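PDZ domain protein (PDB 4L8N) is of unknown function but joins PDZ domains to a DUF4136 domain and binds magnesium, consistent with a role in protein or peptide recognition. Local coordinates at residues T106-A111 with S303-N308. Sequence-based numbering, arbitrary orientation.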
ATOM      1  N   THR A 106      35.001 -24.870 -11.542  1.00 66.42           N
ATOM      2  CA  THR A 106      35.664 -23.588 -11.711  1.00 64.36           C
ATOM      3  C   THR A 106      35.905 -22.924 -10.362  1.00 68.98           C
ATOM      4  O   THR A 106      35.243 -23.251  -9.366  1.00 69.22           O
ATOM      5  CB  THR A 106      34.839 -22.667 -12.620  1.00 65.72           C
ATOM      6  OG1 THR A 106      33.650 -22.271 -11.954  1.00 66.47           O
ATOM      7  CG2 THR A 106      34.516 -23.287 -13.955  1.00 63.71           C
ATOM      8  N   GLU A 107      36.830 -21.954 -10.348  1.00 63.56           N
ATOM      9  CA  GLU A 107      37.142 -21.159  -9.168  1.00 60.97           C
ATOM     10  C   GLU A 107      35.916 -20.332  -8.747  1.00 62.85           C
ATOM     11  O   GLU A 107      35.741 -20.099  -7.559  1.00 61.96           O
ATOM     12  CB  GLU A 107      38.364 -20.269  -9.410  1.00 61.25           C
ATOM     13  CG  GLU A 107      39.666 -21.060  -9.495  1.00 63.94           C
ATOM     14  CD  GLU A 107      40.871 -20.237  -9.905  1.00 77.90           C
ATOM     15  OE1 GLU A 107      40.728 -19.307 -10.735  1.00 65.34           O
ATOM     16  OE2 GLU A 107      41.966 -20.519  -9.372  1.00 73.80           O
ATOM     17  N   ASP A 108      35.040 -19.969  -9.694  1.00 60.05           N
ATOM     18  CA  ASP A 108      33.793 -19.253  -9.398  1.00 59.36           C
ATOM     19  C   ASP A 108      32.869 -20.170  -8.557  1.00 63.65           C
ATOM     20  O   ASP A 108      32.300 -19.736  -7.548  1.00 62.61           O
ATOM     21  CB  ASP A 108      33.109 -18.806 -10.705  1.00 61.51           C
ATOM     22  CG  ASP A 108      31.756 -18.154 -10.512  1.00 76.24           C
ATOM     23  OD1 ASP A 108      31.722 -16.932 -10.222  1.00 75.83           O
ATOM     24  OD2 ASP A 108      30.726 -18.862 -10.670  1.00 85.06           O
ATOM     25  N   GLN A 109      32.773 -21.454  -8.949  1.00 60.70           N
ATOM     26  CA  GLN A 109      31.955 -22.431  -8.240  1.00 60.69           C
ATOM     27  C   GLN A 109      32.502 -22.656  -6.818  1.00 63.79           C
ATOM     28  O   GLN A 109      31.738 -22.566  -5.856  1.00 63.73           O
ATOM     29  CB  GLN A 109      31.876 -23.750  -9.028  1.00 63.31           C
ATOM     30  CG  GLN A 109      31.092 -23.645 -10.341  1.00 68.43           C
ATOM     31  CD  GLN A 109      31.224 -24.910 -11.154  1.00 85.54           C
ATOM     32  OE1 GLN A 109      32.260 -25.191 -11.771  1.00 82.84           O
ATOM     33  NE2 GLN A 109      30.191 -25.728 -11.135  1.00 73.62           N
ATOM     34  N   LEU A 110      33.828 -22.883  -6.693  1.00 59.33           N
ATOM     35  CA  LEU A 110      34.528 -23.115  -5.427  1.00 58.41           C
ATOM     36  C   LEU A 110      34.451 -21.904  -4.482  1.00 59.70           C
ATOM     37  O   LEU A 110      34.341 -22.090  -3.268  1.00 59.67           O
ATOM     38  CB  LEU A 110      35.989 -23.496  -5.680  1.00 58.99           C
ATOM     39  CG  LEU A 110      36.235 -24.861  -6.333  1.00 65.99           C
ATOM     40  CD1 LEU A 110      37.567 -24.905  -7.023  1.00 65.94           C
ATOM     41  CD2 LEU A 110      36.106 -26.009  -5.329  1.00 70.45           C
ATOM     42  N   ALA A 111      34.460 -20.674  -5.030  1.00 54.21           N
ATOM     43  CA  ALA A 111      34.335 -19.453  -4.231  1.00 52.10           C
ATOM     44  C   ALA A 111      32.982 -19.428  -3.524  1.00 55.99           C
ATOM     45  O   ALA A 111      32.897 -18.991  -2.380  1.00 55.16           O
ATOM     46  CB  ALA A 111      34.503 -18.226  -5.105  1.00 51.53           C
ATOM     47  N   SER A 303      23.725 -10.353  -5.129  1.00 53.24           N
ATOM     48  CA  SER A 303      24.719 -11.426  -5.128  1.00 53.85           C
ATOM     49  C   SER A 303      26.087 -10.815  -5.265  1.00 57.61           C
ATOM     50  O   SER A 303      26.406 -10.263  -6.327  1.00 56.82           O
ATOM     51  CB  SER A 303      24.467 -12.415  -6.264  1.00 57.79           C
ATOM     52  OG  SER A 303      23.183 -13.007  -6.163  1.00 73.18           O
ATOM     53  N   LYS A 304      26.887 -10.854  -4.184  1.00 52.75           N
ATOM     54  CA  LYS A 304      28.225 -10.308  -4.285  1.00 51.22           C
ATOM     55  C   LYS A 304      29.235 -11.443  -4.162  1.00 55.49           C
ATOM     56  O   LYS A 304      28.921 -12.471  -3.566  1.00 56.84           O
ATOM     57  CB  LYS A 304      28.463  -9.152  -3.295  1.00 52.31           C
ATOM     58  CG  LYS A 304      28.609  -9.487  -1.825  1.00 56.55           C
ATOM     59  CD  LYS A 304      29.087  -8.230  -1.120  1.00 63.75           C
ATOM     60  CE  LYS A 304      29.248  -8.400   0.360  1.00 94.44           C
ATOM     61  NZ  LYS A 304      29.926  -7.223   0.971  1.00114.16           N
ATOM     62  N   LYS A 305      30.397 -11.302  -4.818  1.00 51.46           N
ATOM     63  CA  LYS A 305      31.468 -12.314  -4.798  1.00 51.49           C
ATOM     64  C   LYS A 305      32.822 -11.709  -5.156  1.00 53.63           C
ATOM     65  O   LYS A 305      32.941 -10.984  -6.143  1.00 51.96           O
ATOM     66  CB  LYS A 305      31.169 -13.480  -5.759  1.00 53.95           C
ATOM     67  CG  LYS A 305      32.199 -14.622  -5.717  1.00 60.80           C
ATOM     68  CD  LYS A 305      31.953 -15.729  -6.764  1.00 59.55           C
ATOM     69  CE  LYS A 305      30.651 -16.452  -6.501  1.00 56.43           C
ATOM     70  NZ  LYS A 305      30.510 -17.671  -7.319  1.00 68.49           N
ATOM     71  N   THR A 306      33.830 -12.032  -4.351  1.00 50.36           N
ATOM     72  CA  THR A 306      35.208 -11.653  -4.591  1.00 50.76           C
ATOM     73  C   THR A 306      36.050 -12.874  -4.326  1.00 55.38           C
ATOM     74  O   THR A 306      35.940 -13.464  -3.266  1.00 55.20           O
ATOM     75  CB  THR A 306      35.647 -10.444  -3.755  1.00 59.92           C
ATOM     76  OG1 THR A 306      34.777  -9.347  -4.022  1.00 60.65           O
ATOM     77  CG2 THR A 306      37.093 -10.024  -4.048  1.00 55.24           C
ATOM     78  N   TYR A 307      36.892 -13.257  -5.281  1.00 52.67           N
ATOM     79  CA  TYR A 307      37.788 -14.388  -5.108  1.00 52.57           C
ATOM     80  C   TYR A 307      39.091 -14.164  -5.852  1.00 55.18           C
ATOM     81  O   TYR A 307      39.143 -13.336  -6.759  1.00 54.68           O
ATOM     82  CB  TYR A 307      37.118 -15.710  -5.545  1.00 54.97           C
ATOM     83  CG  TYR A 307      36.769 -15.825  -7.018  1.00 57.83           C
ATOM     84  CD1 TYR A 307      35.560 -15.340  -7.509  1.00 59.54           C
ATOM     85  CD2 TYR A 307      37.585 -16.535  -7.894  1.00 59.48           C
ATOM     86  CE1 TYR A 307      35.221 -15.462  -8.854  1.00 59.95           C
ATOM     87  CE2 TYR A 307      37.234 -16.707  -9.234  1.00 61.57           C
ATOM     88  CZ  TYR A 307      36.055 -16.155  -9.712  1.00 69.02           C
ATOM     89  OH  TYR A 307      35.692 -16.303 -11.030  1.00 73.61           O
ATOM     90  N   ASN A 308      40.149 -14.899  -5.453  1.00 52.35           N
ATOM     91  CA  ASN A 308      41.444 -14.916  -6.153  1.00 51.63           C
ATOM     92  C   ASN A 308      41.279 -15.821  -7.361  1.00 57.40           C
ATOM     93  O   ASN A 308      40.944 -17.009  -7.207  1.00 57.40           O
ATOM     94  CB  ASN A 308      42.594 -15.415  -5.259  1.00 45.66           C
ATOM     95  CG  ASN A 308      43.309 -14.385  -4.419  1.00 59.20           C
ATOM     96  OD1 ASN A 308      43.296 -13.169  -4.662  1.00 46.37           O
ATOM     97  ND2 ASN A 308      44.013 -14.878  -3.432  1.00 53.69           N
TER
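Ala111 and Tyr307 bring the two backbones together, their CA atoms 6.2 Å apart, where helix 107-111 passes strand 303-308 with 118° between their N-to-C directions. Tyr307 and Lys305, two residues apart on the strand, both point toward the helix. A chi1 of 65° sets CG of Tyr307 between its backbone N and carbonyl carbon, and the ring lies against the first helical turn. Asp108 CA makes an off-centre CH-pi contact, 4.3 Å from the ring centroid and 29° off the normal, while Glu107 O sits over one face, displaced toward the rim. Glu107 CB lies 3.7 Å from Tyr307 CE2. Beyond the ring, Asp108 CB meets Tyr307 OH; at its base, Ala111 CB packs 3.7 Å from Tyr307 CB. An alanine in place of Tyr307 would probably open a gap beside the helical turn, depriving Asp108 CA and Glu107 CB of their aromatic neighbour. Lys305, its chain bent at chi3, crosses the Asp108 side chain at about a right angle. Its NZ donates to Asp108 O at 2.7 Å from above the carbonyl plane, and forms a salt bridge with a weak hydrogen bond to Asp108 OD1 at 3.2 Å; Ser112 OG is a further partner. At the helix start, Gln109 N donates to Thr106 OG1 and Thr106 N to Gln109 OE1, a capping box, and the Glu107 carboxylate bonds outward to Thr310, Gly311 and Tyr413. The contact packs a short helix on a strand of the large mixed sheet; one ammonium group grips a backbone carbonyl and, more weakly, the carboxylate of the same residue, and would probably offset part of the aspartate's charge.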